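Local coordinates for hypothetical protein Atu0120 (Agrobacterium tumefaciens, PDB 2I6H), which is of unknown function, a mainly helical bacterial protein without strands, of the DUF924 family, that is found here as two copies with bound calcium ions, at residues A69-E72 with L73-W76; P94-C97 with F98-T101; G159-Y162 with L163-E167; E168-D171 with I172-F176. All blocks are in the same frame, centred on the assembly; numbering follows the deposited sequence.

Interaction 1: residues A69-E72 with L73-W76; sequences ARRE and LDGW
R71 curls forward to D74, and its CB, CD, NE and NH2 all approach the carboxylate. CB and CD both lie 3.7 Å from D74 OD1. The chain curls because chi2 and chi3 are both bent (-60° and -64°), which swings the guanidinium side-on to the acid. NE then donates to D74 OD1 at 3.0 Å, nearly straight and onto the syn lone pair. NH2 donates to D74 OD2 at 2.8 Å, tilted out of both planes. Guanidinium and carboxylate are nearly coplanar, 22° apart, with NE and NH2 each on one oxygen; NE also has a weak bond to OD2. The backbone has just left helix 51-69 in a Schellman motif, where R71 takes a positive phi. One water receives D74 N and donates to R71 O; a second joins E72 O to G75 N in the same way, so these backbone groups are linked through water. R70 and E72 form another two-nitrogen salt bridge, with R70 NE 2.8 Å from E72 OE2. L73, being aliphatic, packs on L86 of helix 80-97. Long arginines suit this exposed turn: each reaches an acid two or three residues on, and the paired bonds probably balance charge locally and limit the side chains' freedom.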
loop_
_atom_site.group_PDB
_atom_site.type_symbol
_atom_site.label_atom_id
_atom_site.label_comp_id
_atom_site.label_asym_id
_atom_site.label_seq_id
_atom_site.Cartn_x
_atom_site.Cartn_y
_atom_site.Cartn_z
ATOM N N ALA A 69 -19.435 10.533 17.874
ATOM C CA ALA A 69 -20.666 10.352 17.079
ATOM C C ALA A 69 -21.833 11.161 17.663
ATOM O O ALA A 69 -22.735 11.525 16.930
ATOM C CB ALA A 69 -21.035 8.851 17.002
ATOM N N ARG A 70 -21.807 11.432 18.976
ATOM C CA ARG A 70 -22.871 12.222 19.625
ATOM C C ARG A 70 -22.588 13.724 19.509
ATOM O O ARG A 70 -23.318 14.559 20.067
ATOM C CB ARG A 70 -23.000 11.869 21.107
ATOM C CG ARG A 70 -23.768 10.596 21.372
ATOM C CD ARG A 70 -24.159 10.493 22.863
ATOM N NE ARG A 70 -22.989 10.675 23.739
ATOM C CZ ARG A 70 -22.182 9.688 24.164
ATOM N NH1 ARG A 70 -22.396 8.410 23.821
ATOM N NH2 ARG A 70 -21.147 9.985 24.962
ATOM N N ARG A 71 -21.508 14.064 18.811
ATOM C CA ARG A 71 -21.107 15.492 18.595
ATOM C C ARG A 71 -20.678 16.160 19.910
ATOM O O ARG A 71 -20.928 17.365 20.139
ATOM C CB ARG A 71 -22.222 16.309 17.862
ATOM C CG ARG A 71 -22.668 15.658 16.528
ATOM C CD ARG A 71 -21.475 15.540 15.553
ATOM N NE ARG A 71 -20.978 16.864 15.187
ATOM C CZ ARG A 71 -21.481 17.600 14.182
ATOM N NH1 ARG A 71 -22.469 17.126 13.425
ATOM N NH2 ARG A 71 -21.003 18.825 13.935
ATOM N N GLU A 72 -20.030 15.386 20.775
ATOM C CA GLU A 72 -19.507 15.922 22.047
ATOM C C GLU A 72 -18.066 16.382 21.917
ATOM O O GLU A 72 -17.561 17.114 22.803
ATOM C CB GLU A 72 -19.625 14.888 23.152
ATOM C CG GLU A 72 -21.105 14.657 23.520
ATOM C CD GLU A 72 -21.357 13.474 24.401
ATOM O OE1 GLU A 72 -20.409 12.736 24.775
ATOM O OE2 GLU A 72 -22.550 13.287 24.735
ATOM N N LEU A 73 -17.407 15.971 20.827
ATOM C CA LEU A 73 -15.978 16.240 20.665
ATOM C C LEU A 73 -15.642 17.150 19.483
ATOM O O LEU A 73 -14.496 17.115 18.991
ATOM C CB LEU A 73 -15.216 14.895 20.521
ATOM C CG LEU A 73 -15.476 13.906 21.674
ATOM C CD1 LEU A 73 -14.668 12.663 21.422
ATOM C CD2 LEU A 73 -15.099 14.584 23.044
ATOM N N ASP A 74 -16.613 17.972 19.035
ATOM C CA ASP A 74 -16.386 18.850 17.888
ATOM C C ASP A 74 -15.241 19.814 18.153
ATOM O O ASP A 74 -14.608 20.280 17.218
ATOM C CB ASP A 74 -17.628 19.698 17.514
ATOM C CG ASP A 74 -18.801 18.858 16.941
ATOM O OD1 ASP A 74 -18.856 17.624 17.109
ATOM O OD2 ASP A 74 -19.707 19.482 16.326
ATOM N N GLY A 75 -15.035 20.140 19.422
ATOM C CA GLY A 75 -13.939 21.001 19.850
ATOM C C GLY A 75 -12.566 20.480 19.443
ATOM O O GLY A 75 -11.597 21.249 19.399
ATOM N N TRP A 76 -12.467 19.178 19.163
ATOM C CA TRP A 76 -11.184 18.589 18.727
ATOM C C TRP A 76 -10.747 19.107 17.359
ATOM O O TRP A 76 -9.578 18.975 16.969
ATOM C CB TRP A 76 -11.259 17.045 18.731
ATOM C CG TRP A 76 -11.329 16.460 20.114
ATOM C CD1 TRP A 76 -11.585 17.132 21.302
ATOM C CD2 TRP A 76 -11.165 15.082 20.461
ATOM N NE1 TRP A 76 -11.601 16.230 22.367
ATOM C CE2 TRP A 76 -11.336 14.970 21.879
ATOM C CE3 TRP A 76 -10.896 13.926 19.721
ATOM C CZ2 TRP A 76 -11.241 13.743 22.550
ATOM C CZ3 TRP A 76 -10.795 12.688 20.415
ATOM C CH2 TRP A 76 -10.959 12.623 21.809
HETATM O O HOH W 1 -18.917 19.183 20.596
HETATM O O HOH W 2 -16.130 19.439 22.052
#

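Interaction 2: residues P94-C97 with F98-T101; sequences PRNC and FRGT
P94 O accepts the backbone N-H of F98 at 2.9 Å, an i to i+4 bond at the end of helix 80-97; the donor stands above the carbonyl plane. F98 is the first residue to abandon helical angles, and it starts a type II beta turn that runs to T101. Its ring leans back over the helix end: CD2 lies 3.8 Å from P94 CB, and CD1 approaches C97 O at 3.3 Å. Beyond these segments the ring meets H65 of helix 51-69 edge-to-face, a partnership suited to a broad aromatic. R99 also folds back; the chain, extended from CG to NE (chi2 177°, chi3 -168°), carries the guanidinium to the last helical turn. R95 O sits over the centre of one face, 3.3 Å above the plane. N96 runs alongside, its amide 86° from the guanidinium plane, and D54 takes both N96 ND2 and R99 NE. In the turn, G100 supplies the positive phi and T101 OG1 donates to F98 O at 2.8 Å. A cationic plane over a carbonyl is consistent with electrostatic attraction to the partly negative C-terminal end of the helix, while D54 probably balances the arginine's charge.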
loop_
_atom_site.group_PDB
_atom_site.type_symbol
_atom_site.label_atom_id
_atom_site.label_comp_id
_atom_site.label_asym_id
_atom_site.label_seq_id
_atom_site.Cartn_x
_atom_site.Cartn_y
_atom_site.Cartn_z
ATOM N N PRO A 94 -14.770 2.195 13.252
ATOM C CA PRO A 94 -15.901 1.372 12.775
ATOM C C PRO A 94 -15.454 0.215 11.888
ATOM O O PRO A 94 -16.042 -0.872 11.946
ATOM C CB PRO A 94 -16.734 2.360 11.921
ATOM C CG PRO A 94 -16.354 3.709 12.394
ATOM C CD PRO A 94 -14.884 3.587 12.775
ATOM N N ARG A 95 -14.391 0.436 11.110
ATOM C CA ARG A 95 -13.863 -0.608 10.226
ATOM C C ARG A 95 -13.101 -1.722 10.969
ATOM O O ARG A 95 -13.035 -2.868 10.489
ATOM C CB ARG A 95 -13.015 0.031 9.118
ATOM C CG ARG A 95 -13.861 0.878 8.163
ATOM C CD ARG A 95 -13.047 1.704 7.141
ATOM N NE ARG A 95 -14.014 2.096 6.116
ATOM C CZ ARG A 95 -14.982 3.019 6.281
ATOM N NH1 ARG A 95 -15.868 3.204 5.305
ATOM N NH2 ARG A 95 -15.072 3.775 7.393
ATOM N N ASN A 96 -12.533 -1.386 12.117
ATOM C CA ASN A 96 -11.936 -2.407 12.982
ATOM C C ASN A 96 -12.964 -3.108 13.855
ATOM O O ASN A 96 -12.848 -4.324 14.096
ATOM C CB ASN A 96 -10.889 -1.798 13.919
ATOM C CG ASN A 96 -9.657 -1.314 13.186
ATOM O OD1 ASN A 96 -9.549 -0.110 12.850
ATOM N ND2 ASN A 96 -8.737 -2.263 12.873
ATOM N N CYS A 97 -13.935 -2.356 14.365
ATOM C CA CYS A 97 -14.722 -2.831 15.511
ATOM C C CYS A 97 -16.167 -3.181 15.226
ATOM O O CYS A 97 -16.831 -3.762 16.110
ATOM C CB CYS A 97 -14.650 -1.822 16.676
ATOM S SG CYS A 97 -12.902 -1.525 17.192
ATOM N N PHE A 98 -16.672 -2.805 14.044
ATOM C CA PHE A 98 -18.083 -3.103 13.711
ATOM C C PHE A 98 -18.201 -3.954 12.430
ATOM O O PHE A 98 -19.213 -3.890 11.725
ATOM C CB PHE A 98 -18.918 -1.823 13.527
ATOM C CG PHE A 98 -18.903 -0.876 14.682
ATOM C CD1 PHE A 98 -18.991 -1.319 16.023
ATOM C CD2 PHE A 98 -18.853 0.492 14.429
ATOM C CE1 PHE A 98 -19.014 -0.385 17.096
ATOM C CE2 PHE A 98 -18.898 1.434 15.473
ATOM C CZ PHE A 98 -18.998 1.014 16.800
ATOM N N ARG A 99 -17.177 -4.771 12.171
ATOM C CA ARG A 99 -17.040 -5.518 10.914
ATOM C C ARG A 99 -18.301 -6.310 10.574
ATOM O O ARG A 99 -18.941 -6.834 11.470
ATOM C CB ARG A 99 -15.861 -6.491 10.996
ATOM C CG ARG A 99 -14.506 -5.827 11.021
ATOM C CD ARG A 99 -13.394 -6.878 11.175
ATOM N NE ARG A 99 -12.102 -6.257 11.475
ATOM C CZ ARG A 99 -11.280 -5.710 10.577
ATOM N NH1 ARG A 99 -11.594 -5.650 9.278
ATOM N NH2 ARG A 99 -10.126 -5.173 10.990
ATOM N N GLY A 100 -18.655 -6.352 9.289
ATOM C CA GLY A 100 -19.780 -7.192 8.844
ATOM C C GLY A 100 -21.158 -6.618 9.101
ATOM O O GLY A 100 -22.172 -7.305 8.868
ATOM N N THR A 101 -21.216 -5.367 9.576
ATOM C CA THR A 101 -22.478 -4.688 9.885
ATOM C C THR A 101 -22.583 -3.288 9.298
ATOM O O THR A 101 -21.557 -2.650 8.964
ATOM C CB THR A 101 -22.758 -4.566 11.427
ATOM O OG1 THR A 101 -21.976 -3.510 11.995
ATOM C CG2 THR A 101 -22.460 -5.875 12.173
#

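Interaction 3: residues G159-Y162 with L163-E167; sequences GGLY and LHHAE
Near the N-terminal end of helix 160-176, carbonyls of residues 159-162 take up amides four residues on. G159 O receives L163 N at 3.1 Å with the donor well above the carbonyl plane, whereas G160 O receives H164 N at 3.0 Å in the carbonyl plane. L161 O then takes H165 N at 2.9 Å, and Y162 O takes A166 N. Both glycines have positive phi, a conformation that residues with a CB adopt less easily, which suits them to the approach to the helix.

Among the side chains, L161 meets both histidines. Its CD2 approaches H164 CD2 at 4.1 Å, the two side chains running side by side. It crosses H165 obliquely, with CB 4.1 Å from H165 CE1. The imidazole of H165 is placed over the backbone because its CG stands beside the backbone N (chi1 -63°), and L161 O lies 3.1 Å above one ring face, offset toward the rim. H165 ND1 is close to that oxygen, yet the angle is too poor for a hydrogen bond.

In this all-helical fold the same turn lies at the subunit interface: L161 packs on L161 of the second subunit, and L163 and H164 on P43 of that subunit. The leucines suit packing against leucine and proline. The side chain of H164 is about 5 Å from a bound calcium ion. Within the subunit, the small methyl of A166 touches C152 and N155 of helix 145-155, and the Y162 side chain touches V133 and N155.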
loop_
_atom_site.group_PDB
_atom_site.type_symbol
_atom_site.label_atom_id
_atom_site.label_comp_id
_atom_site.label_asym_id
_atom_site.label_seq_id
_atom_site.Cartn_x
_atom_site.Cartn_y
_atom_site.Cartn_z
ATOM N N GLY A 159 2.027 9.906 -2.932
ATOM C CA GLY A 159 2.520 8.988 -3.983
ATOM C C GLY A 159 2.435 7.497 -3.675
ATOM O O GLY A 159 1.710 7.057 -2.769
ATOM N N GLY A 160 3.182 6.708 -4.472
ATOM C CA GLY A 160 3.283 5.261 -4.287
ATOM C C GLY A 160 1.972 4.562 -3.980
ATOM O O GLY A 160 0.942 4.777 -4.651
ATOM N N LEU A 161 2.002 3.709 -2.953
ATOM C CA LEU A 161 0.846 2.909 -2.631
ATOM C C LEU A 161 -0.342 3.727 -2.117
ATOM O O LEU A 161 -1.487 3.299 -2.300
ATOM C CB LEU A 161 1.234 1.798 -1.666
ATOM C CG LEU A 161 1.986 0.637 -2.343
ATOM C CD1 LEU A 161 2.888 0.004 -1.291
ATOM C CD2 LEU A 161 0.998 -0.396 -3.006
ATOM N N TYR A 162 -0.086 4.885 -1.484
ATOM C CA TYR A 162 -1.193 5.739 -1.013
ATOM C C TYR A 162 -2.029 6.127 -2.217
ATOM O O TYR A 162 -3.250 6.000 -2.217
ATOM C CB TYR A 162 -0.655 7.035 -0.384
ATOM C CG TYR A 162 0.196 6.800 0.838
ATOM C CD1 TYR A 162 -0.400 6.505 2.069
ATOM C CD2 TYR A 162 1.585 6.893 0.773
ATOM C CE1 TYR A 162 0.375 6.304 3.225
ATOM C CE2 TYR A 162 2.389 6.691 1.924
ATOM C CZ TYR A 162 1.773 6.399 3.137
ATOM O OH TYR A 162 2.566 6.194 4.267
ATOM N N LEU A 163 -1.335 6.596 -3.247
ATOM C CA LEU A 163 -1.987 7.008 -4.494
ATOM C C LEU A 163 -2.703 5.812 -5.185
ATOM O O LEU A 163 -3.863 5.928 -5.589
ATOM C CB LEU A 163 -0.977 7.697 -5.422
ATOM C CG LEU A 163 -1.605 8.266 -6.705
ATOM C CD1 LEU A 163 -2.938 9.061 -6.495
ATOM C CD2 LEU A 163 -0.604 9.102 -7.471
ATOM N N HIS A 164 -2.000 4.690 -5.295
ATOM C CA HIS A 164 -2.582 3.474 -5.844
ATOM C C HIS A 164 -3.917 3.148 -5.139
ATOM O O HIS A 164 -4.932 2.896 -5.812
ATOM C CB HIS A 164 -1.606 2.293 -5.766
ATOM C CG HIS A 164 -2.266 0.954 -5.991
ATOM N ND1 HIS A 164 -2.768 0.570 -7.219
ATOM C CD2 HIS A 164 -2.489 -0.085 -5.152
ATOM C CE1 HIS A 164 -3.283 -0.646 -7.122
ATOM N NE2 HIS A 164 -3.125 -1.066 -5.879
ATOM N N HIS A 165 -3.928 3.149 -3.797
ATOM C CA HIS A 165 -5.173 2.808 -3.075
ATOM C C HIS A 165 -6.316 3.812 -3.347
ATOM O O HIS A 165 -7.479 3.432 -3.491
ATOM C CB HIS A 165 -4.891 2.721 -1.573
ATOM C CG HIS A 165 -3.928 1.628 -1.203
ATOM N ND1 HIS A 165 -3.106 1.700 -0.092
ATOM C CD2 HIS A 165 -3.667 0.438 -1.789
ATOM C CE1 HIS A 165 -2.360 0.606 -0.031
ATOM N NE2 HIS A 165 -2.675 -0.174 -1.053
ATOM N N ALA A 166 -5.981 5.095 -3.380
ATOM C CA ALA A 166 -7.006 6.127 -3.683
ATOM C C ALA A 166 -7.613 5.905 -5.084
ATOM O O ALA A 166 -8.826 6.056 -5.285
ATOM C CB ALA A 166 -6.391 7.535 -3.573
ATOM N N GLU A 167 -6.772 5.515 -6.037
ATOM C CA GLU A 167 -7.216 5.289 -7.408
ATOM C C GLU A 167 -8.057 4.024 -7.518
ATOM O O GLU A 167 -9.041 4.012 -8.265
ATOM C CB GLU A 167 -6.027 5.236 -8.378
ATOM C CG GLU A 167 -5.336 6.574 -8.573
ATOM C CD GLU A 167 -6.174 7.648 -9.314
ATOM O OE1 GLU A 167 -7.272 7.355 -9.856
ATOM O OE2 GLU A 167 -5.712 8.811 -9.331
#

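Interaction 4: residues E168-D171 with I172-F176; sequences EHRD and IVERF
R170 leaves the helix with CG opposite its backbone N (chi1 178°), then bends at chi3 (72°), while E174, one turn on, stays extended beyond CG. These shapes carry the guanidinium across to the carboxylate, and the two side chains cross with their planes 87° apart. In the modelled conformer of E174, one of two, R170 NH1 makes a salt bridge 2.6 Å from E174 OE1 and gives a weak hydrogen bond to OE2; beyond that conformer the pairing is doubtful. The aliphatic stem of the arginine lies close as well. Spacing of four residues suits this pair: a long arginine and a glutamate can meet over the helix surface, alongside the backbone bond from E174 N to R170 O, 2.8 Å.

This is the C-terminal half of helix 160-176, and its face toward helix 145-155 mixes charge with packing. In this conformer the pair is linked to E167, through R170 NH2, and to Q149, through E174 OE2. V173, buried and branched, rests on Q148 and on F179 of the following loop.

I172 uses its CG1 branch, 3.4 Å from E168 O, to cover the preceding turn, and extends to F179, P180 and Y197. The side chain of E168 is about 4 Å from a bound calcium ion. H169 O receives V173 N at 3.3 Å and, more weakly, I172 N. Near the end of the helix the bond from R175 N to D171 O is also weak. R175 lays its CG over the centre of the F176 ring, 3.6 Å above it, and F176 meets the ring of Y197 in helix 192-199.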
loop_
_atom_site.group_PDB
_atom_site.type_symbol
_atom_site.label_atom_id
_atom_site.label_comp_id
_atom_site.label_asym_id
_atom_site.label_seq_id
_atom_site.Cartn_x
_atom_site.Cartn_y
_atom_site.Cartn_z
ATOM N N GLU A 168 -7.695 2.991 -6.746
ATOM C CA GLU A 168 -8.482 1.741 -6.655
ATOM C C GLU A 168 -9.922 2.037 -6.222
ATOM O O GLU A 168 -10.899 1.510 -6.799
ATOM C CB GLU A 168 -7.870 0.809 -5.610
ATOM C CG GLU A 168 -6.547 0.151 -6.021
ATOM C CD GLU A 168 -6.738 -0.915 -7.079
ATOM O OE1 GLU A 168 -7.246 -2.017 -6.754
ATOM O OE2 GLU A 168 -6.377 -0.646 -8.233
ATOM N N HIS A 169 -10.056 2.878 -5.194
ATOM C CA HIS A 169 -11.374 3.219 -4.696
ATOM C C HIS A 169 -12.128 4.049 -5.732
ATOM O O HIS A 169 -13.317 3.788 -5.962
ATOM C CB HIS A 169 -11.277 3.989 -3.362
ATOM C CG HIS A 169 -10.944 3.119 -2.173
ATOM N ND1 HIS A 169 -9.669 2.645 -1.914
ATOM C CD2 HIS A 169 -11.725 2.669 -1.160
ATOM C CE1 HIS A 169 -9.684 1.942 -0.793
ATOM N NE2 HIS A 169 -10.919 1.946 -0.313
ATOM N N ARG A 170 -11.462 5.045 -6.328
ATOM C CA ARG A 170 -12.133 5.943 -7.305
ATOM C C ARG A 170 -12.679 5.157 -8.490
ATOM O O ARG A 170 -13.786 5.427 -8.954
ATOM C CB ARG A 170 -11.207 7.058 -7.774
ATOM C CG ARG A 170 -11.855 7.982 -8.836
ATOM C CD ARG A 170 -11.030 9.222 -9.128
ATOM N NE ARG A 170 -9.806 8.940 -9.881
ATOM C CZ ARG A 170 -9.732 8.944 -11.206
ATOM N NH1 ARG A 170 -10.825 9.185 -11.952
ATOM N NH2 ARG A 170 -8.562 8.703 -11.794
ATOM N N ASP A 171 -11.945 4.138 -8.930
ATOM C CA ASP A 171 -12.383 3.367 -10.098
ATOM C C ASP A 171 -13.711 2.658 -9.845
ATOM O O ASP A 171 -14.543 2.627 -10.738
ATOM C CB ASP A 171 -11.351 2.323 -10.472
ATOM C CG ASP A 171 -10.136 2.932 -11.171
ATOM O OD1 ASP A 171 -10.210 4.083 -11.693
ATOM O OD2 ASP A 171 -9.097 2.256 -11.188
ATOM N N ILE A 172 -13.882 2.080 -8.642
ATOM C CA ILE A 172 -15.115 1.380 -8.302
ATOM C C ILE A 172 -16.301 2.353 -8.299
ATOM O O ILE A 172 -17.362 2.064 -8.882
ATOM C CB ILE A 172 -14.990 0.635 -6.943
ATOM C CG1 ILE A 172 -13.798 -0.335 -6.962
ATOM C CG2 ILE A 172 -16.277 -0.114 -6.612
ATOM C CD1 ILE A 172 -13.380 -0.779 -5.552
ATOM N N VAL A 173 -16.124 3.496 -7.638
ATOM C CA VAL A 173 -17.185 4.486 -7.539
ATOM C C VAL A 173 -17.510 5.111 -8.904
ATOM O O VAL A 173 -18.687 5.342 -9.214
ATOM C CB VAL A 173 -16.875 5.543 -6.461
ATOM C CG1 VAL A 173 -17.905 6.693 -6.455
ATOM C CG2 VAL A 173 -16.877 4.871 -5.075
ATOM N N GLU A 174 -16.508 5.391 -9.731
ATOM C CA GLU A 174 -16.813 5.983 -11.032
ATOM C C GLU A 174 -17.537 4.960 -11.925
ATOM O O GLU A 174 -18.333 5.326 -12.777
ATOM C CB GLU A 174 -15.572 6.643 -11.657
ATOM C CG GLU A 174 -15.224 7.984 -10.966
ATOM C CD GLU A 174 -14.021 8.689 -11.576
ATOM O OE1 GLU A 174 -13.128 8.003 -12.101
ATOM O OE2 GLU A 174 -13.937 9.934 -11.512
ATOM N N ARG A 175 -17.314 3.669 -11.660
ATOM C CA ARG A 175 -17.927 2.604 -12.436
ATOM C C ARG A 175 -19.359 2.282 -11.976
ATOM O O ARG A 175 -20.251 2.120 -12.807
ATOM C CB ARG A 175 -17.037 1.365 -12.401
ATOM C CG ARG A 175 -17.604 0.152 -13.087
ATOM C CD ARG A 175 -16.479 -0.816 -13.457
ATOM N NE ARG A 175 -17.024 -2.077 -13.948
ATOM C CZ ARG A 175 -16.465 -3.274 -13.763
ATOM N NH1 ARG A 175 -15.316 -3.400 -13.081
ATOM N NH2 ARG A 175 -17.068 -4.352 -14.261
ATOM N N PHE A 176 -19.587 2.249 -10.670
ATOM C CA PHE A 176 -20.874 1.800 -10.122
ATOM C C PHE A 176 -21.674 2.863 -9.394
ATOM O O PHE A 176 -22.875 2.642 -9.068
ATOM C CB PHE A 176 -20.645 0.601 -9.184
ATOM C CG PHE A 176 -20.042 -0.574 -9.875
ATOM C CD1 PHE A 176 -20.732 -1.205 -10.929
ATOM C CD2 PHE A 176 -18.776 -1.052 -9.503
ATOM C CE1 PHE A 176 -20.174 -2.306 -11.600
ATOM C CE2 PHE A 176 -18.211 -2.162 -10.163
ATOM C CZ PHE A 176 -18.915 -2.787 -11.211
#

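How the interactions relate
Interactions 3 and 4 are successive parts of helix 160-176, their centres about 14 Å apart; interaction 3 lies near the start of that helix and at the subunit interface, partly buried, with leucine and histidine side chains, while interaction 4 is a surface contact that joins charged pairing to aliphatic packing. Interactions 1 and 2 both follow a helix end, of helix 51-69 and helix 80-97 respectively. The first, partly buried, answers it with salt bridges and water, the second, at the surface, with a ring and a guanidinium folded back over the terminus. Interaction 1 lies across the chain's centre from interactions 3 and 4, about 21 Å away at the nearest atoms.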